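Local coordinates for protein 373aa long hypothetical citrate synthase (Sulfolobus tokodaii, PDB 1VGP) that is of unproven function but belongs to the citrate synthase family, with a mostly helical fold, and forms a two-chain assembly, at residues L134-D139 and G321-F326; E164-A169 and K272-K277; I266-A271 and D310-I315. One frame throughout, in Å; residues are numbered along the deposited sequence.

Contact 1 (L134-D139 and G321-F326); sequences LRKGLD and GFEPDF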
# COMPACT_ATOMS: atom_id res chain seq x y z
N LEU A 134 -8.04 24.27 -6.86
CA LEU A 134 -6.86 24.84 -6.21
C LEU A 134 -5.67 24.89 -7.16
O LEU A 134 -4.92 25.85 -7.19
CB LEU A 134 -6.51 24.02 -4.98
CG LEU A 134 -7.02 24.50 -3.62
CD1 LEU A 134 -8.25 25.37 -3.79
CD2 LEU A 134 -7.32 23.29 -2.75
N ARG A 135 -5.50 23.83 -7.93
CA ARG A 135 -4.38 23.74 -8.84
C ARG A 135 -4.52 24.81 -9.92
O ARG A 135 -3.54 25.44 -10.31
CB ARG A 135 -4.34 22.35 -9.48
CG ARG A 135 -3.28 22.17 -10.53
CD ARG A 135 -3.70 21.10 -11.51
NE ARG A 135 -2.77 19.98 -11.48
CZ ARG A 135 -2.57 19.14 -12.49
NH1 ARG A 135 -1.60 18.24 -12.42
NH2 ARG A 135 -3.34 19.20 -13.58
N LYS A 136 -5.75 25.03 -10.38
CA LYS A 136 -6.02 26.03 -11.40
C LYS A 136 -6.19 27.42 -10.80
O LYS A 136 -6.62 28.35 -11.48
CB LYS A 136 -7.28 25.67 -12.19
CG LYS A 136 -7.02 24.89 -13.47
CD LYS A 136 -8.25 24.84 -14.37
CE LYS A 136 -9.19 23.71 -13.99
NZ LYS A 136 -10.48 23.79 -14.73
N GLY A 137 -5.85 27.57 -9.52
CA GLY A 137 -5.88 28.88 -8.90
C GLY A 137 -7.27 29.36 -8.51
O GLY A 137 -7.45 30.51 -8.11
N LEU A 138 -8.26 28.49 -8.64
CA LEU A 138 -9.62 28.80 -8.21
C LEU A 138 -9.77 28.42 -6.75
O LEU A 138 -8.78 28.10 -6.09
CB LEU A 138 -10.63 28.02 -9.06
CG LEU A 138 -10.31 28.00 -10.55
CD1 LEU A 138 -11.34 27.17 -11.30
CD2 LEU A 138 -10.29 29.43 -11.08
N ASP A 139 -10.99 28.46 -6.23
CA ASP A 139 -11.18 28.13 -4.83
C ASP A 139 -12.03 26.88 -4.61
O ASP A 139 -12.90 26.56 -5.42
CB ASP A 139 -11.81 29.30 -4.07
CG ASP A 139 -11.22 29.47 -2.68
OD1 ASP A 139 -11.03 28.45 -1.97
OD2 ASP A 139 -10.93 30.63 -2.30
N GLY A 321 -14.34 18.10 -18.54
CA GLY A 321 -13.65 19.21 -17.91
C GLY A 321 -12.46 18.81 -17.05
O GLY A 321 -11.93 19.63 -16.30
N PHE A 322 -12.04 17.55 -17.14
CA PHE A 322 -10.87 17.11 -16.39
C PHE A 322 -9.63 17.25 -17.24
O PHE A 322 -9.68 17.14 -18.47
CB PHE A 322 -11.01 15.66 -15.96
CG PHE A 322 -12.06 15.43 -14.93
CD1 PHE A 322 -13.32 14.97 -15.30
CD2 PHE A 322 -11.78 15.62 -13.58
CE1 PHE A 322 -14.30 14.71 -14.34
CE2 PHE A 322 -12.75 15.36 -12.61
CZ PHE A 322 -14.01 14.90 -12.99
N GLU A 323 -8.51 17.47 -16.59
CA GLU A 323 -7.24 17.47 -17.28
C GLU A 323 -6.67 16.06 -17.20
O GLU A 323 -6.90 15.32 -16.24
CB GLU A 323 -6.33 18.52 -16.66
CG GLU A 323 -7.10 19.80 -16.29
CD GLU A 323 -6.36 21.07 -16.65
OE1 GLU A 323 -6.87 22.17 -16.30
OE2 GLU A 323 -5.28 20.99 -17.27
N PRO A 324 -5.94 15.66 -18.25
CA PRO A 324 -5.46 14.29 -18.42
C PRO A 324 -4.78 13.63 -17.24
O PRO A 324 -4.84 12.41 -17.11
CB PRO A 324 -4.54 14.36 -19.65
CG PRO A 324 -4.40 15.83 -19.95
CD PRO A 324 -5.62 16.49 -19.42
N ASP A 325 -4.13 14.39 -16.37
CA ASP A 325 -3.43 13.73 -15.27
C ASP A 325 -4.34 13.54 -14.07
O ASP A 325 -3.93 13.03 -13.03
CB ASP A 325 -2.16 14.48 -14.88
CG ASP A 325 -2.40 15.94 -14.60
OD1 ASP A 325 -1.41 16.71 -14.60
OD2 ASP A 325 -3.58 16.32 -14.39
N PHE A 326 -5.60 13.94 -14.24
CA PHE A 326 -6.63 13.66 -13.24
C PHE A 326 -7.42 12.40 -13.59
O PHE A 326 -8.17 11.90 -12.77
CB PHE A 326 -7.59 14.84 -13.15
CG PHE A 326 -7.17 15.87 -12.15
CD1 PHE A 326 -7.63 15.81 -10.84
CD2 PHE A 326 -6.30 16.90 -12.50
CE1 PHE A 326 -7.23 16.75 -9.90
CE2 PHE A 326 -5.90 17.85 -11.56
CZ PHE A 326 -6.36 17.78 -10.26
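Arg135 and Asp325 reach toward each other tip to tip and form a salt bridge. Arg135 NH1 gives the main hydrogen bond to Asp325 OD1, 2.7 Å long and nearly straight at 169°. The acceptor lies in the guanidinium plane, while the donor stands above the plane of the carboxylate. The two flat groups are therefore not coplanar; their planes are 64° apart. Arg135 NH2 adds a weak bond to Asp325 OD2 at 3.0 Å and a still longer weak one to OD1. Phe326 meets the same guanidinium from over one face. Phe326 CE2 lies 3.5 Å from Arg135 NH2, and the ring presents its edge, almost perpendicular to the guanidinium.

A second pair flanks the bridge. Lys136 and Glu323 also point tip to tip, and Glu323 OE1 lies 3.6 Å from Lys136 CD. Lys136 NZ stays 4.3 Å from Glu323 OE1, too far for a salt bridge.

Further out, Arg135 ends helix 113-135. Its CG, anti to the backbone N (chi1 175°), starts the side chain toward the loop 321-326. Gly137 then closes the helix in a Schellman motif. On the other side, Phe326 N bonds to Glu323 O at 2.8 Å, which closes a turn around Pro324 and Asp325. Pro91 touches Arg135, Asp325 and Phe326, and the Phe326 ring also packs on Val128 and Ala132.

The contact thus pairs a helix end with the loop between helices 309-319 and 327-346. It lies at the surface, where Glu323 OE2, 4.5 Å from Arg135 NH2, may add a modest electrostatic pull alongside the bridge.

Contact 2 (E164-A169 and K272-K277); sequences EIKSKA and KLLAEK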
# COMPACT_ATOMS: atom_id res chain seq x y z
N GLU A 164 -27.75 17.89 -17.85
CA GLU A 164 -28.09 16.53 -17.49
C GLU A 164 -27.38 15.44 -18.29
O GLU A 164 -27.23 14.33 -17.80
CB GLU A 164 -29.60 16.32 -17.56
CG GLU A 164 -30.22 16.09 -16.20
CD GLU A 164 -30.83 17.34 -15.61
OE1 GLU A 164 -31.06 17.38 -14.38
OE2 GLU A 164 -31.10 18.28 -16.39
N ILE A 165 -26.94 15.74 -19.52
CA ILE A 165 -26.24 14.72 -20.29
C ILE A 165 -24.85 14.52 -19.70
O ILE A 165 -24.32 13.41 -19.68
CB ILE A 165 -26.09 15.07 -21.80
CG1 ILE A 165 -24.98 16.09 -22.00
CG2 ILE A 165 -27.41 15.60 -22.37
CD1 ILE A 165 -24.65 16.35 -23.45
N LYS A 166 -24.27 15.60 -19.20
CA LYS A 166 -22.92 15.54 -18.65
C LYS A 166 -22.88 14.69 -17.37
O LYS A 166 -21.97 13.89 -17.18
CB LYS A 166 -22.41 16.95 -18.37
CG LYS A 166 -21.91 17.66 -19.60
CD LYS A 166 -21.04 18.84 -19.23
CE LYS A 166 -20.60 19.61 -20.46
NZ LYS A 166 -21.02 21.05 -20.40
N SER A 167 -23.88 14.87 -16.51
CA SER A 167 -23.91 14.16 -15.25
C SER A 167 -24.36 12.71 -15.43
O SER A 167 -24.01 11.84 -14.64
CB SER A 167 -24.84 14.87 -14.27
OG SER A 167 -26.11 15.09 -14.88
N LYS A 168 -25.14 12.46 -16.48
CA LYS A 168 -25.50 11.10 -16.86
C LYS A 168 -24.23 10.37 -17.25
O LYS A 168 -23.93 9.28 -16.76
CB LYS A 168 -26.45 11.11 -18.05
CG LYS A 168 -27.48 10.01 -18.03
CD LYS A 168 -26.88 8.63 -17.83
CE LYS A 168 -27.94 7.54 -18.06
NZ LYS A 168 -27.91 6.43 -17.06
N ALA A 169 -23.50 11.01 -18.17
CA ALA A 169 -22.25 10.50 -18.70
C ALA A 169 -21.26 10.26 -17.58
O ALA A 169 -20.58 9.23 -17.55
CB ALA A 169 -21.68 11.49 -19.71
N LYS A 272 -19.53 10.13 -28.05
CA LYS A 272 -20.16 10.69 -29.22
C LYS A 272 -21.13 11.83 -28.89
O LYS A 272 -21.06 12.89 -29.51
CB LYS A 272 -20.87 9.57 -29.96
CG LYS A 272 -21.42 9.94 -31.31
CD LYS A 272 -22.17 8.75 -31.89
CE LYS A 272 -22.33 8.87 -33.39
NZ LYS A 272 -23.76 8.99 -33.78
N LEU A 273 -22.02 11.63 -27.92
CA LEU A 273 -23.01 12.66 -27.59
C LEU A 273 -22.34 13.93 -27.08
O LEU A 273 -22.64 15.02 -27.56
CB LEU A 273 -24.00 12.17 -26.53
CG LEU A 273 -25.47 12.62 -26.69
CD1 LEU A 273 -26.19 12.42 -25.37
CD2 LEU A 273 -25.55 14.07 -27.13
N LEU A 274 -21.45 13.78 -26.11
CA LEU A 274 -20.75 14.92 -25.53
C LEU A 274 -19.98 15.68 -26.61
O LEU A 274 -20.08 16.91 -26.71
CB LEU A 274 -19.77 14.44 -24.45
CG LEU A 274 -20.39 13.95 -23.14
CD1 LEU A 274 -19.32 13.32 -22.25
CD2 LEU A 274 -21.04 15.12 -22.44
N ALA A 275 -19.23 14.94 -27.41
CA ALA A 275 -18.42 15.53 -28.46
C ALA A 275 -19.26 16.37 -29.39
O ALA A 275 -18.95 17.53 -29.65
CB ALA A 275 -17.71 14.44 -29.25
N GLU A 276 -20.35 15.79 -29.90
CA GLU A 276 -21.11 16.49 -30.91
C GLU A 276 -21.94 17.63 -30.30
O GLU A 276 -22.43 18.51 -31.01
CB GLU A 276 -22.00 15.51 -31.70
CG GLU A 276 -22.98 14.69 -30.89
CD GLU A 276 -23.51 13.49 -31.67
OE1 GLU A 276 -24.44 12.82 -31.16
OE2 GLU A 276 -23.01 13.21 -32.78
N LYS A 277 -22.07 17.63 -28.99
CA LYS A 277 -22.74 18.72 -28.30
C LYS A 277 -21.76 19.84 -27.95
O LYS A 277 -22.16 20.97 -27.72
CB LYS A 277 -23.42 18.20 -27.02
CG LYS A 277 -24.91 18.40 -26.97
CD LYS A 277 -25.63 17.66 -28.09
CE LYS A 277 -27.13 17.94 -28.03
NZ LYS A 277 -27.90 17.49 -29.23
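Leu274 is the side chain around which helices 164-175 and 262-278 meet. Its two methyls divide the work. Leu274 CD1 lies 3.9 Å from Ala169 CB. Leu274 CD2 touches two residues of helix 164-175, 3.9 Å from Lys166 CG and equally far from Ile165 CD1. Leu274 CG stands anti to the carbonyl carbon (chi1 -72°), and the branched end comes nearer to the other helix than the start of the side chain suggests. Leu274 and Ala169 are buried, and they form the close-packed side of the contact.

The other side is looser. Ile165 slides past Leu274 in the opposite direction, and its CD1 also meets Leu273 and Lys277, one turn apart on helix 262-278. Ile165 CD1 lies 4.1 Å from Lys277 CG and 4.4 Å from Leu273 CD2. Lys277 starts toward helix 164-175, but its chain bends at chi2 (62°) and its end leads away. It is exposed, and Leu273 and Ile165 are partly so. No hydrogen bond or salt bridge joins the two segments, so the contact rests on aliphatic groups alone.

The short segments run roughly antiparallel, with 149° between their directions and axes 10.5 Å apart at closest approach. The branched side chains of Ile165 and Leu274 fill the gap. Around this pair, Lys166 also packs on Leu154 and Tyr158 of helix 149-158 and on Leu320. Ala169 continues the interface onto Tyr270, one turn back along helix 262-278. From that helix, Lys272 and Ala275 turn to Tyr286, which places helix 262-278 between helices 164-175 and 281-300.

Contact 3 (I266-A271 and D310-I315); sequences ILKQYA and DFFSSI
Lys268 NZ forms a salt bridge with Glu293 of helix 281-300, while the aliphatic part of the same side chain lies over the ring of Phe312. This is the centre of a buried helix-helix contact in the helical fold of the citrate synthase family. The segments 266-271 and 310-315 of helices 262-278 and 309-319 run roughly parallel, 29° apart in direction, with axes 8.8 Å apart at closest approach.

Lys268 CB makes a CH-pi contact, 3.7 Å from the centroid of the Phe312 ring and 17° off its normal. Lys268 CG is anti to the backbone N (chi1 175°) and lies over the ring near Phe312 CZ. The extended chain beyond it leads CD past CZ toward Glu293. The opposite face of the ring is covered by Phe311, so Phe312 is held between two layers. Phe311 in turn meets the rings of Phe226 and Phe252.

Ala271 CB approaches the ring obliquely, 3.9 Å from Phe312 CD2, and also reaches Ile315. Tyr286 of helix 281-300 touches both Lys268 and Ala271. Leu267 packs against backbone as well as side chain: Leu267 CD2 lies close to Ser313 CA and 3.6 Å from Ser313 CB.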
# COMPACT_ATOMS: atom_id res chain seq x y z
N ILE A 266 -20.63 0.71 -24.32
CA ILE A 266 -21.56 1.55 -23.58
C ILE A 266 -21.08 3.00 -23.55
O ILE A 266 -21.87 3.92 -23.74
CB ILE A 266 -21.74 1.05 -22.14
CG1 ILE A 266 -22.35 -0.35 -22.14
CG2 ILE A 266 -22.62 2.02 -21.36
CD1 ILE A 266 -22.45 -0.98 -20.77
N LEU A 267 -19.79 3.19 -23.31
CA LEU A 267 -19.24 4.53 -23.14
C LEU A 267 -19.18 5.30 -24.47
O LEU A 267 -19.23 6.54 -24.48
CB LEU A 267 -17.84 4.46 -22.53
CG LEU A 267 -17.30 5.76 -21.93
CD1 LEU A 267 -18.29 6.33 -20.93
CD2 LEU A 267 -15.97 5.51 -21.27
N LYS A 268 -19.09 4.57 -25.58
CA LYS A 268 -18.99 5.20 -26.89
C LYS A 268 -20.16 6.15 -27.17
O LYS A 268 -19.99 7.18 -27.82
CB LYS A 268 -18.93 4.15 -27.99
CG LYS A 268 -18.95 4.73 -29.39
CD LYS A 268 -18.79 3.66 -30.45
CE LYS A 268 -18.91 4.26 -31.84
NZ LYS A 268 -18.82 3.21 -32.88
N GLN A 269 -21.34 5.79 -26.68
CA GLN A 269 -22.52 6.59 -26.98
C GLN A 269 -22.38 7.96 -26.34
O GLN A 269 -22.81 8.96 -26.91
CB GLN A 269 -23.78 5.88 -26.48
CG GLN A 269 -23.88 5.81 -24.94
CD GLN A 269 -25.15 5.12 -24.45
OE1 GLN A 269 -26.26 5.70 -24.48
NE2 GLN A 269 -25.00 3.88 -23.97
N TYR A 270 -21.75 8.02 -25.17
CA TYR A 270 -21.60 9.29 -24.43
C TYR A 270 -20.42 10.10 -24.93
O TYR A 270 -20.45 11.33 -24.92
CB TYR A 270 -21.45 9.03 -22.93
CG TYR A 270 -22.67 8.39 -22.30
CD1 TYR A 270 -22.70 7.02 -22.02
CD2 TYR A 270 -23.82 9.14 -22.04
CE1 TYR A 270 -23.85 6.41 -21.52
CE2 TYR A 270 -24.98 8.53 -21.54
CZ TYR A 270 -24.98 7.18 -21.29
OH TYR A 270 -26.12 6.57 -20.81
N ALA A 271 -19.37 9.42 -25.37
CA ALA A 271 -18.25 10.09 -26.01
C ALA A 271 -18.80 10.86 -27.21
O ALA A 271 -18.60 12.06 -27.37
CB ALA A 271 -17.22 9.07 -26.46
N ASP A 310 -10.69 2.48 -22.21
CA ASP A 310 -9.77 3.63 -22.26
C ASP A 310 -9.89 4.41 -23.56
O ASP A 310 -9.64 5.61 -23.60
CB ASP A 310 -8.32 3.19 -22.09
CG ASP A 310 -8.06 2.50 -20.75
OD1 ASP A 310 -7.15 1.63 -20.71
OD2 ASP A 310 -8.76 2.81 -19.76
N PHE A 311 -10.27 3.72 -24.63
CA PHE A 311 -10.36 4.33 -25.95
C PHE A 311 -11.36 5.47 -25.99
O PHE A 311 -11.15 6.47 -26.67
CB PHE A 311 -10.74 3.27 -26.98
CG PHE A 311 -10.68 3.76 -28.39
CD1 PHE A 311 -11.82 4.26 -29.01
CD2 PHE A 311 -9.49 3.72 -29.11
CE1 PHE A 311 -11.78 4.71 -30.33
CE2 PHE A 311 -9.44 4.17 -30.43
CZ PHE A 311 -10.59 4.67 -31.05
N PHE A 312 -12.46 5.34 -25.26
CA PHE A 312 -13.44 6.41 -25.22
C PHE A 312 -13.41 7.17 -23.90
O PHE A 312 -13.77 8.35 -23.86
CB PHE A 312 -14.84 5.86 -25.46
CG PHE A 312 -15.05 5.32 -26.85
CD1 PHE A 312 -15.23 3.95 -27.06
CD2 PHE A 312 -15.09 6.18 -27.94
CE1 PHE A 312 -15.44 3.45 -28.33
CE2 PHE A 312 -15.30 5.68 -29.22
CZ PHE A 312 -15.48 4.31 -29.42
N SER A 313 -12.97 6.52 -22.83
CA SER A 313 -13.03 7.16 -21.51
C SER A 313 -12.19 8.44 -21.46
O SER A 313 -12.50 9.37 -20.71
CB SER A 313 -12.58 6.17 -20.42
OG SER A 313 -11.17 6.11 -20.32
N SER A 314 -11.15 8.51 -22.29
CA SER A 314 -10.28 9.68 -22.28
C SER A 314 -10.85 10.86 -23.07
O SER A 314 -10.53 12.01 -22.80
CB SER A 314 -8.89 9.30 -22.82
OG SER A 314 -8.99 8.53 -24.00
N ILE A 315 -11.68 10.57 -24.06
CA ILE A 315 -12.44 11.64 -24.70
C ILE A 315 -13.45 12.19 -23.70
O ILE A 315 -13.58 13.40 -23.54
CB ILE A 315 -13.18 11.15 -25.96
CG1 ILE A 315 -12.18 10.96 -27.11
CG2 ILE A 315 -14.22 12.17 -26.40
CD1 ILE A 315 -12.78 10.36 -28.36

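From the N terminus, the chain first opens contact 1 at the end of helix 113-135. Helix 164-175 then opens contact 2. Helix 262-278 supplies 266-271, which opens contact 3, and directly after it 272-277, which closes contact 2. Contacts 2 and 3 therefore cross along the chain. Helix 309-319 closes contact 3, and the loop after it closes contact 1, so both other contacts lie within that largest loop. Contacts 2 and 3 touch where Tyr270 meets Lys168 and Ala169. Together they tie helices 164-175 and 309-319 to helix 262-278. Contact 1 ties the end of helix 113-135 to the loop between helices 309-319 and 327-346. It stands apart, its nearest atoms about 7 Å from either.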